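Local coordinates for hypothetical protein Atu0240 (Agrobacterium tumefaciens str. C58, PDB 2GAX) that is of unknown function but belongs to the DUF2000 family of the PTH2 clan, and so probably shares the fold of peptidyl-tRNA hydrolase 2 proteins, at residues K5-L10 with M115-D120; V59-D64 with K126-A131. All coordinates share one frame; numbering follows the deposited sequence.

Overall arrangement
Both interactions are built on the mixed central sheet, whose neighbouring strands 4-11 and 58-63 carry one segment of each. Their centres lie about 9 Å apart. Along the chain the segments alternate: 5-10, 59-64, 115-120, 126-131. Interaction 1 zips strand 4-11 to strand 112-120 inside the sheet. Interaction 2 lays the turn after helix 121-127 against strand 58-63, just before the chain enters the edge strand 132-133. Because strand 112-120 runs straight into helix 121-127, the two contacts mark the start and end of one crossover that passes over a single sheet face. The side chain of M61 joins them, its CE packed tightly on A7 and I9.

Interaction 1: residues K5-L10 with M115-D120; sequences KIAVIL and MALRAD
The apolar centre is a row of side chains on the sheet face of A7, I9, M115 and L117. I9 swings its CD1 across the strand gap to meet L117 CD2 at 3.9 Å, the two side chains crossing obliquely. L117 holds CG in the crowded position between backbone N and carbonyl carbon (chi1 73°), which turns the same CD2 over A7 CB, also at 3.9 Å. The selenomethionine M115 bends at its last torsion to bring CE within 4.2 Å of I9 CD1. On the other face V8 CG2 rests on A116 CB, and I6 CG1 lies obliquely against the stem of R118, 3.9 Å from its CG. Between the faces six backbone hydrogen bonds pair the antiparallel strands; the shortest and straightest runs from I9 N to M115 O (2.7 Å, 177°). At the polar edge R118 stretches out, CG anti to its backbone N, to hydrogen-bond Q56 through NE and to form a salt bridge through NH2 with a bound phosphate, probably from the crystallisation liquor. Strand 58-63 flanks 4-11 on its other edge, helix 65-77 packs on I9 and M115, and helix 16-33 touches A116 across the sheet.

Interaction 2: residues V59-D64 with K126-A131; sequences VVMATD and KITKGA
The carbonyl O of K129 is gripped by two hydrogen bonds, from R74 NH1 and K70 NZ of helix 65-77, and R74 NH1 also bonds I127 O. These cationic donors hold the backbone at the end of helix 121-127 and in the turn that follows, T128 to A131, a type II beta turn closed by A131 N on T128 O at 3.1 Å. G130 takes a positive phi (110°), the conformation expected of glycine at this corner. T128 sets OG1 in the crowded position between backbone N and carbonyl carbon (chi1 67°), where it bonds V124 O. CG2 then stands anti to the carbonyl carbon and meets the CE of selenomethionine M61 at 3.7 Å. The M61 and T128 side chains cross at about a right angle, M61 SE 4.0 Å from T128 CB, and the bend at the last M61 torsion (-71°) turns CE onto T128 CG2. Nearer the strand backbone, M61 CB touches A131 CB at 4.1 Å. Two residues on, T63 lays its CB 4.0 Å from A131 CA, so A131 sits against both residues whose side chains point toward the turn. I71 of helix 65-77 also packs on T63 and A131. The arrangement is that of a beta-alpha-beta crossover: helix 121-127 and this turn carry the chain from strand 112-120 past strands 4-11 and 58-63 to edge strand 132-133, parallel to 112-120 and antiparallel to its neighbour 58-63.

Interaction 1: residues K5-L10 with M115-D120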
ATOM      1  N   LYS A   5      -7.896  -0.523   9.734  1.00 35.05           N
ATOM      2  CA  LYS A   5      -6.553   0.023   9.804  1.00 34.09           C
ATOM      3  C   LYS A   5      -5.969   0.074   8.387  1.00 32.41           C
ATOM      4  O   LYS A   5      -6.201  -0.843   7.597  1.00 31.61           O
ATOM      5  CB  LYS A   5      -5.681  -0.875  10.695  1.00 34.55           C
ATOM      6  CG  LYS A   5      -4.217  -0.485  10.742  1.00 34.76           C
ATOM      7  CD  LYS A   5      -3.373  -1.497  11.511  1.00 35.95           C
ATOM      8  CE  LYS A   5      -1.896  -1.231  11.246  1.00 39.37           C
ATOM      9  NZ  LYS A   5      -0.924  -2.012  12.094  1.00 42.12           N
ATOM     10  N   ILE A   6      -5.210   1.129   8.083  1.00 31.12           N
ATOM     11  CA  ILE A   6      -4.485   1.247   6.808  1.00 29.44           C
ATOM     12  C   ILE A   6      -2.998   0.983   7.037  1.00 29.46           C
ATOM     13  O   ILE A   6      -2.349   1.644   7.849  1.00 29.69           O
ATOM     14  CB  ILE A   6      -4.682   2.640   6.123  1.00 28.74           C
ATOM     15  CG1 ILE A   6      -6.161   2.920   5.863  1.00 27.88           C
ATOM     16  CG2 ILE A   6      -3.926   2.707   4.793  1.00 27.93           C
ATOM     17  CD1 ILE A   6      -6.433   4.309   5.326  1.00 29.11           C
ATOM     18  N   ALA A   7      -2.464   0.004   6.316  1.00 29.19           N
ATOM     19  CA  ALA A   7      -1.077  -0.354   6.428  1.00 28.88           C
ATOM     20  C   ALA A   7      -0.427  -0.404   5.059  1.00 28.64           C
ATOM     21  O   ALA A   7      -1.031  -0.865   4.086  1.00 28.23           O
ATOM     22  CB  ALA A   7      -0.929  -1.684   7.131  1.00 28.96           C
ATOM     23  N   VAL A   8       0.804   0.094   5.005  1.00 28.73           N
ATOM     24  CA  VAL A   8       1.647   0.008   3.822  1.00 29.01           C
ATOM     25  C   VAL A   8       2.873  -0.826   4.195  1.00 28.79           C
ATOM     26  O   VAL A   8       3.515  -0.535   5.194  1.00 29.23           O
ATOM     27  CB  VAL A   8       2.127   1.415   3.401  1.00 28.86           C
ATOM     28  CG1 VAL A   8       3.138   1.325   2.250  1.00 29.98           C
ATOM     29  CG2 VAL A   8       0.952   2.316   3.039  1.00 29.86           C
ATOM     30  N   ILE A   9       3.193  -1.853   3.406  1.00 29.33           N
ATOM     31  CA  ILE A   9       4.381  -2.688   3.635  1.00 29.86           C
ATOM     32  C   ILE A   9       5.323  -2.666   2.425  1.00 30.14           C
ATOM     33  O   ILE A   9       4.962  -3.083   1.318  1.00 29.65           O
ATOM     34  CB  ILE A   9       4.054  -4.180   4.001  1.00 30.09           C
ATOM     35  CG1 ILE A   9       2.919  -4.300   5.012  1.00 30.10           C
ATOM     36  CG2 ILE A   9       5.296  -4.902   4.551  1.00 29.64           C
ATOM     37  CD1 ILE A   9       1.528  -4.528   4.397  1.00 31.41           C
ATOM     38  N   LEU A  10       6.548  -2.202   2.662  1.00 30.35           N
ATOM     39  CA  LEU A  10       7.545  -2.034   1.613  1.00 30.30           C
ATOM     40  C   LEU A  10       8.652  -3.068   1.722  1.00 30.90           C
ATOM     41  O   LEU A  10       8.930  -3.577   2.803  1.00 31.51           O
ATOM     42  CB  LEU A  10       8.143  -0.625   1.702  1.00 30.77           C
ATOM     43  CG  LEU A  10       7.100   0.497   1.590  1.00 30.05           C
ATOM     44  CD1 LEU A  10       7.703   1.838   1.959  1.00 29.03           C
ATOM     45  CD2 LEU A  10       6.452   0.538   0.189  1.00 30.13           C
HETATM   46  N   MSE A 115       2.959  -3.360  -0.766  1.00 27.50           N
HETATM   47  CA  MSE A 115       1.534  -3.656  -0.686  1.00 30.52           C
HETATM   48  C   MSE A 115       0.901  -2.721   0.327  1.00 28.40           C
HETATM   49  O   MSE A 115       1.537  -2.339   1.315  1.00 28.18           O
HETATM   50  CB  MSE A 115       1.297  -5.102  -0.257  1.00 29.78           C
HETATM   51  CG  MSE A 115      -0.167  -5.537  -0.290  1.00 33.57           C
HETATM   52 SE   MSE A 115      -0.400  -7.397   0.352  1.00 42.83          SE
HETATM   53  CE  MSE A 115      -0.969  -7.041   2.186  1.00 39.53           C
ATOM     54  N   ALA A 116      -0.341  -2.337   0.077  1.00 27.42           N
ATOM     55  CA  ALA A 116      -1.111  -1.604   1.069  1.00 26.66           C
ATOM     56  C   ALA A 116      -2.459  -2.230   1.162  1.00 26.79           C
ATOM     57  O   ALA A 116      -3.000  -2.718   0.168  1.00 26.30           O
ATOM     58  CB  ALA A 116      -1.275  -0.138   0.697  1.00 26.03           C
ATOM     59  N   LEU A 117      -3.031  -2.143   2.349  1.00 26.65           N
ATOM     60  CA  LEU A 117      -4.376  -2.648   2.578  1.00 27.69           C
ATOM     61  C   LEU A 117      -5.100  -1.792   3.607  1.00 28.25           C
ATOM     62  O   LEU A 117      -4.466  -1.100   4.426  1.00 28.16           O
ATOM     63  CB  LEU A 117      -4.316  -4.109   3.024  1.00 27.86           C
ATOM     64  CG  LEU A 117      -3.835  -4.484   4.435  1.00 28.05           C
ATOM     65  CD1 LEU A 117      -4.327  -5.901   4.804  1.00 28.47           C
ATOM     66  CD2 LEU A 117      -2.317  -4.358   4.599  1.00 30.41           C
ATOM     67  N   ARG A 118      -6.426  -1.836   3.535  1.00 29.47           N
ATOM     68  CA  ARG A 118      -7.312  -1.287   4.544  1.00 30.86           C
ATOM     69  C   ARG A 118      -8.329  -2.382   4.852  1.00 32.12           C
ATOM     70  O   ARG A 118      -9.092  -2.797   3.968  1.00 32.32           O
ATOM     71  CB  ARG A 118      -8.035  -0.052   4.024  1.00 30.48           C
ATOM     72  CG  ARG A 118      -9.112   0.490   4.974  1.00 30.26           C
ATOM     73  CD  ARG A 118      -9.782   1.722   4.378  1.00 32.64           C
ATOM     74  NE  ARG A 118     -10.615   2.403   5.365  1.00 33.14           N
ATOM     75  CZ  ARG A 118     -11.875   2.067   5.647  1.00 34.71           C
ATOM     76  NH1 ARG A 118     -12.475   1.074   4.992  1.00 33.22           N
ATOM     77  NH2 ARG A 118     -12.547   2.754   6.567  1.00 36.15           N
ATOM     78  N   ALA A 119      -8.335  -2.846   6.098  1.00 33.61           N
ATOM     79  CA  ALA A 119      -9.254  -3.904   6.513  1.00 35.12           C
ATOM     80  C   ALA A 119      -9.493  -3.865   8.017  1.00 36.61           C
ATOM     81  O   ALA A 119      -8.771  -3.180   8.749  1.00 35.95           O
ATOM     82  CB  ALA A 119      -8.707  -5.258   6.117  1.00 35.22           C
ATOM     83  N   ASP A 120     -10.502  -4.606   8.477  1.00 37.90           N
ATOM     84  CA  ASP A 120     -10.790  -4.666   9.907  1.00 39.68           C
ATOM     85  C   ASP A 120      -9.500  -4.843  10.681  1.00 39.30           C
ATOM     86  O   ASP A 120      -8.668  -5.685  10.351  1.00 39.44           O
ATOM     87  CB  ASP A 120     -11.823  -5.748  10.243  1.00 40.50           C
ATOM     88  CG  ASP A 120     -13.258  -5.207  10.253  1.00 44.08           C
ATOM     89  OD1 ASP A 120     -14.003  -5.512  11.217  1.00 48.16           O
ATOM     90  OD2 ASP A 120     -13.648  -4.459   9.319  1.00 46.23           O
TER

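Interaction 2: residues V59-D64 with K126-A131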
ATOM      1  N   VAL A  59      -0.182   3.365   8.793  1.00 32.40           N
ATOM      2  CA  VAL A  59       1.033   2.759   9.348  1.00 32.70           C
ATOM      3  C   VAL A  59       1.953   2.246   8.238  1.00 32.41           C
ATOM      4  O   VAL A  59       1.520   1.484   7.386  1.00 32.75           O
ATOM      5  CB  VAL A  59       0.669   1.602  10.327  1.00 32.27           C
ATOM      6  CG1 VAL A  59       1.895   0.855  10.755  1.00 34.26           C
ATOM      7  CG2 VAL A  59      -0.070   2.145  11.533  1.00 33.11           C
ATOM      8  N   VAL A  60       3.222   2.650   8.249  1.00 32.72           N
ATOM      9  CA  VAL A  60       4.177   2.181   7.228  1.00 33.32           C
ATOM     10  C   VAL A  60       5.155   1.165   7.820  1.00 34.02           C
ATOM     11  O   VAL A  60       5.730   1.396   8.883  1.00 33.15           O
ATOM     12  CB  VAL A  60       4.946   3.356   6.569  1.00 32.86           C
ATOM     13  CG1 VAL A  60       5.883   2.848   5.456  1.00 34.03           C
ATOM     14  CG2 VAL A  60       3.965   4.373   6.008  1.00 33.75           C
HETATM   15  N   MSE A  61       5.321   0.040   7.124  1.00 34.58           N
HETATM   16  CA  MSE A  61       6.178  -1.051   7.585  1.00 37.92           C
HETATM   17  C   MSE A  61       7.135  -1.504   6.487  1.00 35.79           C
HETATM   18  O   MSE A  61       6.987  -1.122   5.331  1.00 34.96           O
HETATM   19  CB  MSE A  61       5.326  -2.233   8.053  1.00 37.28           C
HETATM   20  CG  MSE A  61       4.371  -1.895   9.185  1.00 40.96           C
HETATM   21 SE   MSE A  61       2.976  -3.266   9.347  1.00 48.36          SE
HETATM   22  CE  MSE A  61       2.019  -2.852   7.806  1.00 47.31           C
ATOM     23  N   ALA A  62       8.131  -2.307   6.859  1.00 35.17           N
ATOM     24  CA  ALA A  62       9.075  -2.856   5.892  1.00 34.73           C
ATOM     25  C   ALA A  62       9.445  -4.278   6.283  1.00 34.90           C
ATOM     26  O   ALA A  62       9.405  -4.630   7.458  1.00 35.02           O
ATOM     27  CB  ALA A  62      10.321  -1.979   5.791  1.00 34.37           C
ATOM     28  N   THR A  63       9.766  -5.096   5.290  1.00 35.50           N
ATOM     29  CA  THR A  63      10.231  -6.458   5.541  1.00 35.77           C
ATOM     30  C   THR A  63      10.972  -7.005   4.324  1.00 35.46           C
ATOM     31  O   THR A  63      11.102  -6.317   3.312  1.00 34.77           O
ATOM     32  CB  THR A  63       9.076  -7.398   5.982  1.00 36.21           C
ATOM     33  OG1 THR A  63       9.604  -8.678   6.352  1.00 36.66           O
ATOM     34  CG2 THR A  63       8.040  -7.575   4.870  1.00 36.97           C
ATOM     35  N   ASP A  64      11.443  -8.248   4.434  1.00 34.96           N
ATOM     36  CA  ASP A  64      12.168  -8.907   3.352  1.00 35.45           C
ATOM     37  C   ASP A  64      11.260  -9.521   2.283  1.00 35.26           C
ATOM     38  O   ASP A  64      10.054  -9.677   2.482  1.00 35.34           O
ATOM     39  CB  ASP A  64      13.103  -9.976   3.927  1.00 35.72           C
ATOM     40  CG  ASP A  64      12.349 -11.063   4.682  1.00 37.59           C
ATOM     41  OD1 ASP A  64      12.046 -10.858   5.876  1.00 39.54           O
ATOM     42  OD2 ASP A  64      12.053 -12.120   4.073  1.00 39.44           O
ATOM     43  N   LYS A 126      -3.023  -9.686  11.728  1.00 40.13           N
ATOM     44  CA  LYS A 126      -2.754 -11.071  11.315  1.00 40.43           C
ATOM     45  C   LYS A 126      -2.053 -11.149   9.951  1.00 39.65           C
ATOM     46  O   LYS A 126      -1.132 -11.941   9.755  1.00 39.78           O
ATOM     47  CB  LYS A 126      -4.055 -11.883  11.274  1.00 40.39           C
ATOM     48  CG  LYS A 126      -4.633 -12.192  12.658  1.00 41.56           C
ATOM     49  CD  LYS A 126      -5.937 -12.988  12.582  1.00 42.33           C
ATOM     50  CE  LYS A 126      -6.269 -13.622  13.934  1.00 44.63           C
ATOM     51  NZ  LYS A 126      -5.176 -14.532  14.420  1.00 44.65           N
ATOM     52  N   ILE A 127      -2.505 -10.326   9.008  1.00 38.94           N
ATOM     53  CA  ILE A 127      -1.951 -10.335   7.664  1.00 38.15           C
ATOM     54  C   ILE A 127      -0.491  -9.886   7.684  1.00 38.40           C
ATOM     55  O   ILE A 127       0.370 -10.529   7.082  1.00 37.70           O
ATOM     56  CB  ILE A 127      -2.810  -9.471   6.708  1.00 38.09           C
ATOM     57  CG1 ILE A 127      -4.074 -10.232   6.316  1.00 37.24           C
ATOM     58  CG2 ILE A 127      -2.019  -9.059   5.469  1.00 37.15           C
ATOM     59  CD1 ILE A 127      -5.167  -9.363   5.722  1.00 36.71           C
ATOM     60  N   THR A 128      -0.221  -8.811   8.426  1.00 38.86           N
ATOM     61  CA  THR A 128       1.081  -8.145   8.417  1.00 39.30           C
ATOM     62  C   THR A 128       2.096  -8.749   9.400  1.00 40.44           C
ATOM     63  O   THR A 128       3.201  -8.223   9.550  1.00 40.43           O
ATOM     64  CB  THR A 128       0.941  -6.631   8.719  1.00 39.03           C
ATOM     65  OG1 THR A 128       0.504  -6.455  10.074  1.00 38.86           O
ATOM     66  CG2 THR A 128      -0.060  -5.963   7.764  1.00 38.20           C
ATOM     67  N   LYS A 129       1.731  -9.847  10.063  1.00 41.75           N
ATOM     68  CA  LYS A 129       2.637 -10.518  11.014  1.00 43.05           C
ATOM     69  C   LYS A 129       4.023 -10.753  10.420  1.00 43.26           C
ATOM     70  O   LYS A 129       4.162 -11.271   9.306  1.00 43.41           O
ATOM     71  CB  LYS A 129       2.038 -11.845  11.485  1.00 43.29           C
ATOM     72  CG  LYS A 129       2.748 -12.485  12.676  1.00 45.64           C
ATOM     73  CD  LYS A 129       2.148 -13.860  12.956  1.00 48.21           C
ATOM     74  CE  LYS A 129       2.944 -14.637  13.985  1.00 49.37           C
ATOM     75  NZ  LYS A 129       2.393 -16.012  14.127  1.00 51.73           N
ATOM     76  N   GLY A 130       5.046 -10.368  11.171  1.00 43.94           N
ATOM     77  CA  GLY A 130       6.420 -10.533  10.725  1.00 44.29           C
ATOM     78  C   GLY A 130       7.074  -9.203  10.399  1.00 44.71           C
ATOM     79  O   GLY A 130       8.239  -8.974  10.762  1.00 44.86           O
ATOM     80  N   ALA A 131       6.317  -8.330   9.730  1.00 44.13           N
ATOM     81  CA  ALA A 131       6.805  -7.022   9.286  1.00 44.22           C
ATOM     82  C   ALA A 131       7.212  -6.105  10.442  1.00 44.07           C
ATOM     83  O   ALA A 131       6.665  -6.183  11.536  1.00 44.15           O
ATOM     84  CB  ALA A 131       5.753  -6.332   8.407  1.00 44.06           C
TER